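Local coordinates for protein adenylyltransferase and sulfurtransferase uba4 (Chaetomium thermophilum, PDB 6YUB) that probably adenylates and then thiolates the C-terminal glycine of a ubiquitin-like sulfur carrier, for tRNA wobble-uridine 2-thiolation and molybdenum cofactor synthesis, at residues Val58-Ile63 and Val105-Arg110; Gly66-Thr71 and Gly86-Asp91; Tyr185-Lys190 and Lys277-Cys282; Leu251-Tyr256 and Arg268-Gly273. All coordinates share one frame; numbering follows the deposited sequence.

Overall arrangement
All four contacts fall within the ThiF-family adenylyltransferase part of the protein; contacts 1, 3 and 4 are partly buried, while contact 2 is a surface contact. Contact 1 pairs the outermost parallel strand with its neighbour, and contact 4, an antiparallel hairpin, forms the other edge of the sheet within this chain, the centres about 29 Å apart. Both rest on backbone hydrogen bonds and apolar side chains. Contact 2 lies in the crossover between the two strands of contact 1 and touches it through the salt bridge of Arg110 with Asp91. Contact 3 has no hydrogen bond between its segments and depends on zinc; Phe189 and Cys188 pack it against Leu251 and Met272 of contact 4.

Contact 1: residues Val58-Ile63 and Val105-Arg110; sequences VGTIGI and VYVPYR
The carbonyl O of Ile63 accepts the shortest bond of the pair, 2.7 Å from Tyr109 N. The same oxygen lies at the edge of the Tyr109 ring, 3.7 Å from its CD1, and is approached by the CA-H of Pro108. Four more backbone bonds carry the ladder back toward Gly59; the straightest, at 172°, runs from Val105 N to Gly59 O. Strands 60-63 and 105-109 thus lie parallel, their axes 17° apart, at one margin of the Rossmann-type sheet, and helix 89-100 makes the crossover between them. On the face toward that helix, Ile61 and Tyr106 stand side by side and point the same way. Ile61 CD1 reaches Tyr106 CE1 at 3.8 Å, coming at the ring obliquely, while Ile61 CB sits 4.0 Å from Tyr106 CD1. The phenol hydroxyl of Tyr106 is bonded to the carbonyl of Asn101. On the other face Thr60 turns CG2 anti to its backbone N (OG1 at chi1 -48°), bringing that methyl 4.1 Å from Val107 CG2; Trp125 touches both residues.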
loop_
_atom_site.group_PDB
_atom_site.type_symbol
_atom_site.label_atom_id
_atom_site.label_comp_id
_atom_site.label_asym_id
_atom_site.label_seq_id
_atom_site.Cartn_x
_atom_site.Cartn_y
_atom_site.Cartn_z
ATOM N N VAL B 58 -6.159 7.219 -20.878
ATOM C CA VAL B 58 -5.539 6.294 -21.821
ATOM C C VAL B 58 -6.506 6.050 -22.966
ATOM O O VAL B 58 -7.671 5.711 -22.749
ATOM C CB VAL B 58 -5.133 4.990 -21.103
ATOM C CG1 VAL B 58 -4.702 3.939 -22.114
ATOM C CG2 VAL B 58 -4.006 5.271 -20.121
ATOM N N GLY B 59 -6.027 6.256 -24.194
ATOM C CA GLY B 59 -6.924 6.314 -25.328
ATOM C C GLY B 59 -7.622 5.004 -25.640
ATOM O O GLY B 59 -8.763 5.006 -26.115
ATOM N N THR B 60 -6.956 3.878 -25.396
ATOM C CA THR B 60 -7.518 2.572 -25.725
ATOM C C THR B 60 -7.202 1.602 -24.600
ATOM O O THR B 60 -6.027 1.364 -24.296
ATOM C CB THR B 60 -6.969 2.043 -27.053
ATOM O OG1 THR B 60 -7.043 3.070 -28.048
ATOM C CG2 THR B 60 -7.777 0.829 -27.517
ATOM N N ILE B 61 -8.243 1.027 -24.009
ATOM C CA ILE B 61 -8.119 0.132 -22.862
ATOM C C ILE B 61 -8.803 -1.182 -23.217
ATOM O O ILE B 61 -10.027 -1.230 -23.403
ATOM C CB ILE B 61 -8.721 0.739 -21.594
ATOM C CG1 ILE B 61 -7.939 1.988 -21.182
ATOM C CG2 ILE B 61 -8.735 -0.283 -20.464
ATOM C CD1 ILE B 61 -8.637 2.835 -20.146
ATOM N N GLY B 62 -8.024 -2.253 -23.294
ATOM C CA GLY B 62 -8.557 -3.586 -23.485
ATOM C C GLY B 62 -8.680 -4.305 -22.153
ATOM O O GLY B 62 -7.881 -4.094 -21.240
ATOM N N ILE B 63 -9.700 -5.152 -22.049
ATOM C CA ILE B 63 -9.977 -5.901 -20.829
ATOM C C ILE B 63 -10.313 -7.334 -21.215
ATOM O O ILE B 63 -11.184 -7.569 -22.062
ATOM C CB ILE B 63 -11.129 -5.280 -20.016
ATOM C CG1 ILE B 63 -10.769 -3.859 -19.564
ATOM C CG2 ILE B 63 -11.451 -6.145 -18.802
ATOM C CD1 ILE B 63 -11.427 -2.769 -20.374
ATOM N N VAL B 105 -11.647 4.484 -25.723
ATOM C CA VAL B 105 -12.238 3.315 -26.366
ATOM C C VAL B 105 -11.947 2.093 -25.505
ATOM O O VAL B 105 -10.792 1.844 -25.128
ATOM C CB VAL B 105 -11.685 3.129 -27.789
ATOM C CG1 VAL B 105 -12.237 1.852 -28.411
ATOM C CG2 VAL B 105 -12.019 4.334 -28.653
ATOM N N TYR B 106 -12.992 1.332 -25.189
ATOM C CA TYR B 106 -12.872 0.134 -24.363
ATOM C C TYR B 106 -13.102 -1.093 -25.230
ATOM O O TYR B 106 -14.097 -1.167 -25.949
ATOM C CB TYR B 106 -13.864 0.175 -23.198
ATOM C CG TYR B 106 -13.672 1.382 -22.306
ATOM C CD1 TYR B 106 -12.628 1.434 -21.390
ATOM C CD2 TYR B 106 -14.527 2.474 -22.383
ATOM C CE1 TYR B 106 -12.442 2.533 -20.576
ATOM C CE2 TYR B 106 -14.348 3.582 -21.569
ATOM C CZ TYR B 106 -13.299 3.604 -20.670
ATOM O OH TYR B 106 -13.104 4.700 -19.852
ATOM N N VAL B 107 -12.177 -2.044 -25.169
ATOM C CA VAL B 107 -12.194 -3.225 -26.015
ATOM C C VAL B 107 -12.316 -4.452 -25.122
ATOM O O VAL B 107 -11.347 -4.877 -24.493
ATOM C CB VAL B 107 -10.933 -3.304 -26.898
ATOM C CG1 VAL B 107 -11.040 -4.471 -27.866
ATOM C CG2 VAL B 107 -10.724 -1.998 -27.643
ATOM N N PRO B 108 -13.498 -5.055 -25.039
ATOM C CA PRO B 108 -13.651 -6.246 -24.197
ATOM C C PRO B 108 -13.297 -7.533 -24.926
ATOM O O PRO B 108 -13.595 -7.719 -26.107
ATOM C CB PRO B 108 -15.141 -6.213 -23.833
ATOM C CG PRO B 108 -15.785 -5.602 -25.044
ATOM C CD PRO B 108 -14.789 -4.603 -25.599
ATOM N N TYR B 109 -12.619 -8.421 -24.207
ATOM C CA TYR B 109 -12.387 -9.794 -24.645
ATOM C C TYR B 109 -13.218 -10.677 -23.718
ATOM O O TYR B 109 -12.819 -10.943 -22.578
ATOM C CB TYR B 109 -10.907 -10.163 -24.598
ATOM C CG TYR B 109 -10.044 -9.424 -25.598
ATOM C CD1 TYR B 109 -9.549 -8.160 -25.308
ATOM C CD2 TYR B 109 -9.714 -9.993 -26.826
ATOM C CE1 TYR B 109 -8.757 -7.477 -26.210
ATOM C CE2 TYR B 109 -8.919 -9.317 -27.737
ATOM C CZ TYR B 109 -8.441 -8.056 -27.419
ATOM O OH TYR B 109 -7.650 -7.372 -28.312
ATOM N N ARG B 110 -14.373 -11.113 -24.198
ATOM C CA ARG B 110 -15.339 -11.845 -23.368
ATOM C C ARG B 110 -15.034 -13.335 -23.326
ATOM O O ARG B 110 -15.888 -14.160 -23.618
ATOM C CB ARG B 110 -16.746 -11.587 -23.868
ATOM C CG ARG B 110 -17.140 -10.125 -23.908
ATOM C CD ARG B 110 -18.588 -9.915 -24.392
ATOM N NE ARG B 110 -19.008 -8.524 -24.198
ATOM C CZ ARG B 110 -18.829 -7.551 -25.087
ATOM N NH1 ARG B 110 -18.246 -7.798 -26.255
ATOM N NH2 ARG B 110 -19.236 -6.324 -24.808
#

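Contact 2: residues Gly66-Thr71 and Gly86-Asp91; sequences GDSVET and GMLKVD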
loop_
_atom_site.group_PDB
_atom_site.type_symbol
_atom_site.label_atom_id
_atom_site.label_comp_id
_atom_site.label_asym_id
_atom_site.label_seq_id
_atom_site.Cartn_x
_atom_site.Cartn_y
_atom_site.Cartn_z
ATOM N N GLY B 66 -13.427 -13.853 -18.883
ATOM C CA GLY B 66 -14.563 -14.648 -19.300
ATOM C C GLY B 66 -15.474 -15.045 -18.156
ATOM O O GLY B 66 -16.491 -15.714 -18.370
ATOM N N ASP B 67 -15.122 -14.639 -16.941
ATOM C CA ASP B 67 -15.902 -14.978 -15.761
ATOM C C ASP B 67 -16.992 -13.934 -15.510
ATOM O O ASP B 67 -17.055 -12.891 -16.166
ATOM C CB ASP B 67 -14.991 -15.106 -14.541
ATOM C CG ASP B 67 -14.103 -16.337 -14.602
ATOM O OD1 ASP B 67 -14.560 -17.385 -15.105
ATOM O OD2 ASP B 67 -12.941 -16.257 -14.144
ATOM N N SER B 68 -17.847 -14.227 -14.531
ATOM C CA SER B 68 -19.001 -13.407 -14.210
ATOM C C SER B 68 -18.852 -12.760 -12.837
ATOM O O SER B 68 -18.060 -13.196 -12.000
ATOM C CB SER B 68 -20.288 -14.240 -14.242
ATOM O OG SER B 68 -20.731 -14.456 -15.571
ATOM N N VAL B 69 -19.641 -11.704 -12.619
ATOM C CA VAL B 69 -19.639 -11.007 -11.339
ATOM C C VAL B 69 -20.352 -11.851 -10.292
ATOM O O VAL B 69 -21.424 -12.423 -10.549
ATOM C CB VAL B 69 -20.306 -9.627 -11.484
ATOM C CG1 VAL B 69 -20.468 -8.951 -10.125
ATOM C CG2 VAL B 69 -19.498 -8.748 -12.436
ATOM N N GLU B 70 -19.762 -11.931 -9.102
ATOM C CA GLU B 70 -20.324 -12.686 -7.993
ATOM C C GLU B 70 -20.397 -11.803 -6.757
ATOM O O GLU B 70 -19.583 -10.895 -6.572
ATOM C CB GLU B 70 -19.492 -13.941 -7.683
ATOM C CG GLU B 70 -19.517 -14.989 -8.778
ATOM C CD GLU B 70 -18.639 -16.190 -8.464
ATOM O OE1 GLU B 70 -17.444 -15.996 -8.156
ATOM O OE2 GLU B 70 -19.148 -17.328 -8.518
ATOM N N THR B 71 -21.386 -12.088 -5.904
ATOM C CA THR B 71 -21.607 -11.272 -4.717
ATOM C C THR B 71 -20.429 -11.354 -3.756
ATOM O O THR B 71 -20.059 -10.354 -3.125
ATOM C CB THR B 71 -22.892 -11.717 -4.014
ATOM O OG1 THR B 71 -23.982 -11.679 -4.942
ATOM C CG2 THR B 71 -23.199 -10.811 -2.822
ATOM N N GLY B 86 -23.921 -11.751 -12.007
ATOM C CA GLY B 86 -24.294 -12.598 -13.110
ATOM C C GLY B 86 -23.850 -12.099 -14.464
ATOM O O GLY B 86 -23.787 -12.889 -15.418
ATOM N N MET B 87 -23.547 -10.810 -14.581
ATOM C CA MET B 87 -23.033 -10.248 -15.819
ATOM C C MET B 87 -21.539 -10.529 -15.938
ATOM O O MET B 87 -20.835 -10.708 -14.939
ATOM C CB MET B 87 -23.297 -8.743 -15.860
ATOM C CG MET B 87 -22.816 -8.044 -17.122
ATOM S SD MET B 87 -22.851 -6.239 -16.956
ATOM C CE MET B 87 -24.601 -5.952 -16.687
ATOM N N LEU B 88 -21.061 -10.584 -17.180
ATOM C CA LEU B 88 -19.636 -10.705 -17.433
ATOM C C LEU B 88 -18.879 -9.589 -16.720
ATOM O O LEU B 88 -19.289 -8.424 -16.741
ATOM C CB LEU B 88 -19.360 -10.652 -18.933
ATOM C CG LEU B 88 -19.844 -11.833 -19.774
ATOM C CD1 LEU B 88 -19.551 -11.595 -21.247
ATOM C CD2 LEU B 88 -19.202 -13.123 -19.303
ATOM N N LYS B 89 -17.766 -9.958 -16.076
ATOM C CA LYS B 89 -16.948 -8.961 -15.394
ATOM C C LYS B 89 -16.503 -7.864 -16.350
ATOM O O LYS B 89 -16.563 -6.674 -16.009
ATOM C CB LYS B 89 -15.736 -9.634 -14.752
ATOM C CG LYS B 89 -16.077 -10.534 -13.569
ATOM C CD LYS B 89 -14.885 -10.693 -12.631
ATOM C CE LYS B 89 -13.995 -11.849 -13.034
ATOM N NZ LYS B 89 -12.640 -11.747 -12.411
ATOM N N VAL B 90 -16.075 -8.237 -17.558
ATOM C CA VAL B 90 -15.578 -7.254 -18.511
ATOM C C VAL B 90 -16.649 -6.215 -18.825
ATOM O O VAL B 90 -16.357 -5.014 -18.927
ATOM C CB VAL B 90 -15.077 -7.961 -19.785
ATOM C CG1 VAL B 90 -16.201 -8.732 -20.460
ATOM C CG2 VAL B 90 -14.468 -6.952 -20.742
ATOM N N ASP B 91 -17.905 -6.654 -18.983
ATOM C CA ASP B 91 -18.980 -5.722 -19.298
ATOM C C ASP B 91 -19.358 -4.881 -18.083
ATOM O O ASP B 91 -19.635 -3.683 -18.213
ATOM C CB ASP B 91 -20.202 -6.485 -19.816
ATOM C CG ASP B 91 -20.001 -7.030 -21.218
ATOM O OD1 ASP B 91 -19.445 -6.303 -22.069
ATOM O OD2 ASP B 91 -20.398 -8.186 -21.472
HETATM O O HOH W 1 -15.937 -11.342 -18.167
#
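Lys89 N donates an almost straight bond of 3.0 Å, 175° at the hydrogen, to the carbonyl O of Asp67. Leu88 is the N-cap residue of helix 89-100, the crossover helix of this Rossmann-type domain, so the loop 66-71 is tied to the helix at its very start. The close-packed part follows from there. Val69 N bonds to Met87 O at 2.8 Å, and Val69 O accepts from Gly86 N, so Val69 is held by both its backbone polar groups. Its CG2, anti to its own carbonyl carbon, rests 3.4 Å from Met87 O. The aliphatic chain of Lys89 runs against the loop backbone: CG lies 3.6 Å from Ser68 C, and after a bend at chi3 (-88°) CE comes 3.7 Å from Asp67 CB. Beyond that, NZ forms a salt bridge with Asp65; both Lys89 and Asp65 are predicted to bind ATP. A methionine here would probably leave the Asp65 carboxylate without its positive mate. Toward the exposed Gly86 the contact is looser, and Ser68 OG makes a weak bond to Gly86 O. Gly86 itself has a positive phi of 95°, where a CB would be jammed against the preceding carbonyl. Leu88 CD2 lies 3.8 Å from Asp67 O. At the helix start a water donates to that same Asp67 O at 2.8 Å and accepts from Val90 N, so the oxygen takes both Lys89 N and the water.

Contact 3: residues Tyr185-Lys190 and Lys277-Cys282; sequences YRCCFK and KDCFAC. With ZN (zinc ion), chain E.
Arg186 reaches across from the short helix 185-188 to the loop 277-282. Its CB starts beside the metal site, 3.8 Å from Cys279 SG. From CG to NE the chain is extended, and CD passes 3.7 Å from the methyl CB of Ala281 while also nearing Phe280 CD2. NE keeps both within reach, 3.7 Å from Phe280 CD2 and 4.0 Å from Ala281 CB. At the tip, CZ comes 3.6 Å from Phe280 CD2, which sits over one face of the guanidinium, offset toward its rim. The two side chains run alongside each other and point the same way, but their planes are 54° apart, so the groups do not stack flat. NH2 is salt-bridged to Asp143 on helix 135-148. An alanine at Arg186 would probably leave Asp143 without this charged partner and open a gap beside Phe280 and Ala281.

Next to it, Cys187, Cys279 and Cys282 bind the zinc ion through SG, the Cys282 bond being 2.2 Å, and Cys184 supplies the fourth sulfur. In the conformer described, one of two modelled, Cys279 SG also accepts N-H groups from two later residues of its own loop, Ala281 at 3.3 Å and Cys282 in a straighter bond of 174°. Together with the metal bond, these would be expected to spread the thiolate charge. No hydrogen bond joins the two segments; zinc links them. Two CxxC pairs, far apart in the chain and converging on one ion, form the four-cysteine zinc site found in MoeB-type members of this family.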
loop_
_atom_site.group_PDB
_atom_site.type_symbol
_atom_site.label_atom_id
_atom_site.label_comp_id
_atom_site.label_asym_id
_atom_site.label_seq_id
_atom_site.Cartn_x
_atom_site.Cartn_y
_atom_site.Cartn_z
ATOM N N TYR B 185 9.678 -12.795 -16.341
ATOM C CA TYR B 185 9.176 -13.360 -15.091
ATOM C C TYR B 185 9.939 -14.621 -14.696
ATOM O O TYR B 185 10.094 -14.899 -13.500
ATOM C CB TYR B 185 7.677 -13.650 -15.206
ATOM C CG TYR B 185 7.003 -13.954 -13.883
ATOM C CD1 TYR B 185 6.628 -12.933 -13.019
ATOM C CD2 TYR B 185 6.735 -15.261 -13.502
ATOM C CE1 TYR B 185 6.010 -13.205 -11.807
ATOM C CE2 TYR B 185 6.119 -15.546 -12.295
ATOM C CZ TYR B 185 5.761 -14.515 -11.452
ATOM O OH TYR B 185 5.149 -14.796 -10.250
ATOM N N ARG B 186 10.419 -15.396 -15.672
ATOM C CA ARG B 186 11.211 -16.577 -15.346
ATOM C C ARG B 186 12.583 -16.183 -14.809
ATOM O O ARG B 186 13.110 -16.835 -13.900
ATOM C CB ARG B 186 11.360 -17.471 -16.574
ATOM C CG ARG B 186 10.104 -18.238 -16.950
ATOM C CD ARG B 186 10.314 -19.020 -18.236
ATOM N NE ARG B 186 9.064 -19.551 -18.767
ATOM C CZ ARG B 186 8.539 -20.726 -18.431
ATOM N NH1 ARG B 186 9.153 -21.512 -17.557
ATOM N NH2 ARG B 186 7.396 -21.113 -18.973
ATOM N N CYS B 187 13.180 -15.122 -15.362
ATOM C CA CYS B 187 14.454 -14.636 -14.849
ATOM C C CYS B 187 14.396 -14.398 -13.345
ATOM O O CYS B 187 15.403 -14.562 -12.648
ATOM C CB CYS B 187 14.853 -13.336 -15.552
ATOM S SG CYS B 187 15.316 -13.485 -17.283
ATOM N N CYS B 188 13.228 -14.012 -12.830
ATOM C CA CYS B 188 13.082 -13.662 -11.425
ATOM C C CYS B 188 12.639 -14.840 -10.565
ATOM O O CYS B 188 13.083 -14.965 -9.417
ATOM C CB CYS B 188 12.069 -12.521 -11.270
ATOM S SG CYS B 188 12.417 -11.041 -12.241
ATOM N N PHE B 189 11.770 -15.705 -11.088
ATOM C CA PHE B 189 11.131 -16.738 -10.284
ATOM C C PHE B 189 11.175 -18.078 -10.999
ATOM O O PHE B 189 10.842 -18.162 -12.185
ATOM C CB PHE B 189 9.673 -16.366 -9.978
ATOM C CG PHE B 189 9.497 -14.962 -9.487
ATOM C CD1 PHE B 189 10.045 -14.566 -8.279
ATOM C CD2 PHE B 189 8.780 -14.038 -10.227
ATOM C CE1 PHE B 189 9.889 -13.275 -7.821
ATOM C CE2 PHE B 189 8.616 -12.743 -9.772
ATOM C CZ PHE B 189 9.170 -12.362 -8.567
ATOM N N LYS B 190 11.571 -19.116 -10.266
ATOM C CA LYS B 190 11.569 -20.492 -10.753
ATOM C C LYS B 190 11.885 -20.606 -12.238
ATOM O O LYS B 190 11.042 -21.021 -13.033
ATOM C CB LYS B 190 10.207 -21.143 -10.468
ATOM N N LYS B 277 21.316 -15.109 -18.637
ATOM C CA LYS B 277 21.833 -15.622 -19.899
ATOM C C LYS B 277 21.261 -16.995 -20.224
ATOM O O LYS B 277 21.163 -17.360 -21.401
ATOM C CB LYS B 277 23.363 -15.677 -19.853
ATOM C CG LYS B 277 24.009 -15.895 -21.211
ATOM C CD LYS B 277 25.429 -15.344 -21.265
ATOM C CE LYS B 277 26.394 -16.164 -20.419
ATOM N NZ LYS B 277 27.814 -15.910 -20.803
ATOM N N ASP B 278 20.867 -17.760 -19.208
ATOM C CA ASP B 278 20.373 -19.116 -19.399
ATOM C C ASP B 278 18.877 -19.237 -19.114
ATOM O O ASP B 278 18.387 -20.312 -18.772
ATOM C CB ASP B 278 21.141 -20.097 -18.519
ATOM C CG ASP B 278 20.869 -19.884 -17.038
ATOM O OD1 ASP B 278 20.505 -18.747 -16.656
ATOM O OD2 ASP B 278 21.014 -20.852 -16.261
ATOM N N CYS B 279 18.132 -18.139 -19.256
ATOM C CA CYS B 279 16.704 -18.178 -18.977
ATOM C C CYS B 279 15.984 -19.015 -20.025
ATOM O O CYS B 279 16.207 -18.848 -21.227
ATOM C CB CYS B 279 16.115 -16.772 -18.945
ATOM S SG CYS B 279 14.304 -16.782 -18.938
ATOM N N PHE B 280 15.106 -19.907 -19.561
ATOM C CA PHE B 280 14.358 -20.774 -20.465
ATOM C C PHE B 280 13.672 -19.985 -21.574
ATOM O O PHE B 280 13.591 -20.454 -22.716
ATOM C CB PHE B 280 13.328 -21.580 -19.665
ATOM C CG PHE B 280 12.352 -22.344 -20.516
ATOM C CD1 PHE B 280 12.693 -23.574 -21.045
ATOM C CD2 PHE B 280 11.090 -21.835 -20.771
ATOM C CE1 PHE B 280 11.796 -24.283 -21.825
ATOM C CE2 PHE B 280 10.187 -22.542 -21.556
ATOM C CZ PHE B 280 10.545 -23.762 -22.080
ATOM N N ALA B 281 13.188 -18.780 -21.263
ATOM C CA ALA B 281 12.353 -18.021 -22.184
ATOM C C ALA B 281 13.115 -16.943 -22.947
ATOM O O ALA B 281 13.015 -16.874 -24.176
ATOM C CB ALA B 281 11.185 -17.380 -21.416
ATOM N N CYS B 282 13.861 -16.084 -22.244
ATOM C CA CYS B 282 14.531 -14.955 -22.872
ATOM C C CYS B 282 16.040 -15.126 -22.968
ATOM O O CYS B 282 16.714 -14.248 -23.515
ATOM C CB CYS B 282 14.207 -13.659 -22.111
ATOM S SG CYS B 282 14.686 -13.633 -20.357
HETATM ZN ZN ZN E . 13.730 -14.544 -18.591
#

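Contact 4: residues Leu251-Tyr256 and Arg268-Gly273; sequences LLIYTY and RALKMG
Ile253 and Leu270 slant across each other on one face of the hairpin, meeting methyl to methyl with Ile253 CD1 3.7 Å from Leu270 CD1. Ile253 holds CG1 anti to its carbonyl carbon (chi1 -58°), and its CB lies 3.9 Å from Arg268 O. Farther along, Leu251 and Met272 also lie obliquely to each other. The methionine chain, bent at chi2 and chi3, curls so that its CE methyl sits 3.8 Å from Leu251 CB and 4.1 Å from Leu251 CD2. Strands 251-255 and 268-271 form an antiparallel beta hairpin at the end of the sheet within this chain, their axes 157° apart in direction. Leu251 with Leu270 and Ile253 with Arg268 are hydrogen-bonded pairs. The shortest of their bonds, Leu251 N to Leu270 O, measures 2.6 Å and is nearly straight at 177°. Between them Leu252 and Ala269 are a non-hydrogen-bonded pair, their side chains on the reverse face, and Leu252 CD1 stays 4.0 Å from Arg268 O. Leu252 also packs on an aromatic side chain of another protein chain in the assembly. The Arg268 side chain bends twice and carries its guanidinium clear of strand 251-255, where NH2 pairs with an acidic side chain of that other protein chain.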
loop_
_atom_site.group_PDB
_atom_site.type_symbol
_atom_site.label_atom_id
_atom_site.label_comp_id
_atom_site.label_asym_id
_atom_site.label_seq_id
_atom_site.Cartn_x
_atom_site.Cartn_y
_atom_site.Cartn_z
ATOM N N LEU B 251 11.227 -5.583 -7.073
ATOM C CA LEU B 251 10.083 -6.416 -6.713
ATOM C C LEU B 251 9.440 -5.812 -5.468
ATOM O O LEU B 251 10.003 -5.893 -4.371
ATOM C CB LEU B 251 10.504 -7.860 -6.463
ATOM C CG LEU B 251 9.405 -8.763 -5.904
ATOM C CD1 LEU B 251 8.216 -8.843 -6.864
ATOM C CD2 LEU B 251 9.944 -10.154 -5.605
ATOM N N LEU B 252 8.273 -5.199 -5.636
ATOM C CA LEU B 252 7.555 -4.596 -4.520
ATOM C C LEU B 252 6.719 -5.665 -3.830
ATOM O O LEU B 252 5.958 -6.387 -4.488
ATOM C CB LEU B 252 6.665 -3.453 -4.999
ATOM C CG LEU B 252 5.983 -2.644 -3.891
ATOM C CD1 LEU B 252 7.012 -1.855 -3.099
ATOM C CD2 LEU B 252 4.922 -1.722 -4.466
ATOM N N ILE B 253 6.858 -5.765 -2.511
ATOM C CA ILE B 253 6.105 -6.721 -1.707
ATOM C C ILE B 253 5.450 -5.953 -0.570
ATOM O O ILE B 253 6.146 -5.365 0.268
ATOM C CB ILE B 253 6.994 -7.849 -1.157
ATOM C CG1 ILE B 253 7.688 -8.584 -2.308
ATOM C CG2 ILE B 253 6.168 -8.816 -0.314
ATOM C CD1 ILE B 253 8.566 -9.733 -1.873
ATOM N N TYR B 254 4.122 -5.958 -0.536
ATOM C CA TYR B 254 3.361 -5.317 0.527
ATOM C C TYR B 254 2.723 -6.393 1.395
ATOM O O TYR B 254 1.893 -7.170 0.913
ATOM C CB TYR B 254 2.295 -4.384 -0.041
ATOM C CG TYR B 254 1.390 -3.811 1.026
ATOM C CD1 TYR B 254 1.922 -3.207 2.159
ATOM C CD2 TYR B 254 0.010 -3.880 0.906
ATOM C CE1 TYR B 254 1.106 -2.690 3.141
ATOM C CE2 TYR B 254 -0.818 -3.361 1.884
ATOM C CZ TYR B 254 -0.266 -2.767 2.996
ATOM O OH TYR B 254 -1.077 -2.252 3.976
ATOM N N THR B 255 3.108 -6.432 2.666
ATOM C CA THR B 255 2.588 -7.406 3.617
ATOM C C THR B 255 1.544 -6.737 4.502
ATOM O O THR B 255 1.785 -5.659 5.054
ATOM C CB THR B 255 3.715 -7.991 4.469
ATOM O OG1 THR B 255 4.699 -8.586 3.614
ATOM C CG2 THR B 255 3.174 -9.047 5.422
ATOM N N TYR B 256 0.390 -7.387 4.637
ATOM C CA TYR B 256 -0.773 -6.831 5.330
ATOM C C TYR B 256 -1.145 -7.777 6.464
ATOM O O TYR B 256 -1.557 -8.916 6.219
ATOM C CB TYR B 256 -1.931 -6.646 4.352
ATOM C CG TYR B 256 -3.181 -6.012 4.925
ATOM C CD1 TYR B 256 -4.146 -6.781 5.565
ATOM C CD2 TYR B 256 -3.410 -4.650 4.798
ATOM C CE1 TYR B 256 -5.292 -6.208 6.077
ATOM C CE2 TYR B 256 -4.552 -4.066 5.305
ATOM C CZ TYR B 256 -5.493 -4.850 5.944
ATOM O OH TYR B 256 -6.643 -4.275 6.450
ATOM N N ARG B 268 8.422 -4.013 1.163
ATOM C CA ARG B 268 9.789 -4.426 0.867
ATOM C C ARG B 268 10.050 -4.218 -0.620
ATOM O O ARG B 268 9.263 -4.665 -1.462
ATOM C CB ARG B 268 10.029 -5.891 1.242
ATOM C CG ARG B 268 10.000 -6.184 2.732
ATOM C CD ARG B 268 11.061 -5.398 3.494
ATOM N NE ARG B 268 12.404 -5.576 2.951
ATOM C CZ ARG B 268 13.175 -6.635 3.182
ATOM N NH1 ARG B 268 12.734 -7.635 3.935
ATOM N NH2 ARG B 268 14.388 -6.699 2.649
ATOM N N ALA B 269 11.139 -3.533 -0.933
ATOM C CA ALA B 269 11.578 -3.293 -2.306
ATOM C C ALA B 269 12.844 -4.114 -2.534
ATOM O O ALA B 269 13.930 -3.731 -2.092
ATOM C CB ALA B 269 11.824 -1.806 -2.548
ATOM N N LEU B 270 12.698 -5.245 -3.215
ATOM C CA LEU B 270 13.812 -6.140 -3.500
ATOM C C LEU B 270 14.299 -5.875 -4.919
ATOM O O LEU B 270 13.525 -5.990 -5.872
ATOM C CB LEU B 270 13.385 -7.599 -3.341
ATOM C CG LEU B 270 12.765 -7.953 -1.988
ATOM C CD1 LEU B 270 12.289 -9.391 -1.970
ATOM C CD2 LEU B 270 13.762 -7.699 -0.859
ATOM N N LYS B 271 15.574 -5.519 -5.059
ATOM C CA LYS B 271 16.124 -5.281 -6.386
ATOM C C LYS B 271 16.351 -6.613 -7.094
ATOM O O LYS B 271 16.937 -7.539 -6.529
ATOM C CB LYS B 271 17.432 -4.499 -6.304
ATOM C CG LYS B 271 17.955 -4.070 -7.671
ATOM C CD LYS B 271 19.143 -3.126 -7.560
ATOM C CE LYS B 271 19.413 -2.431 -8.888
ATOM N NZ LYS B 271 20.373 -1.296 -8.751
ATOM N N MET B 272 15.883 -6.703 -8.332
ATOM C CA MET B 272 16.028 -7.902 -9.139
ATOM C C MET B 272 17.230 -7.774 -10.067
ATOM O O MET B 272 17.689 -6.674 -10.382
ATOM C CB MET B 272 14.765 -8.154 -9.969
ATOM C CG MET B 272 13.531 -8.488 -9.154
ATOM S SD MET B 272 13.600 -10.115 -8.381
ATOM C CE MET B 272 13.860 -9.658 -6.669
ATOM N N GLY B 273 17.732 -8.924 -10.505
ATOM C CA GLY B 273 18.770 -8.941 -11.509
ATOM C C GLY B 273 18.213 -8.715 -12.898
ATOM O O GLY B 273 17.005 -8.736 -13.132
#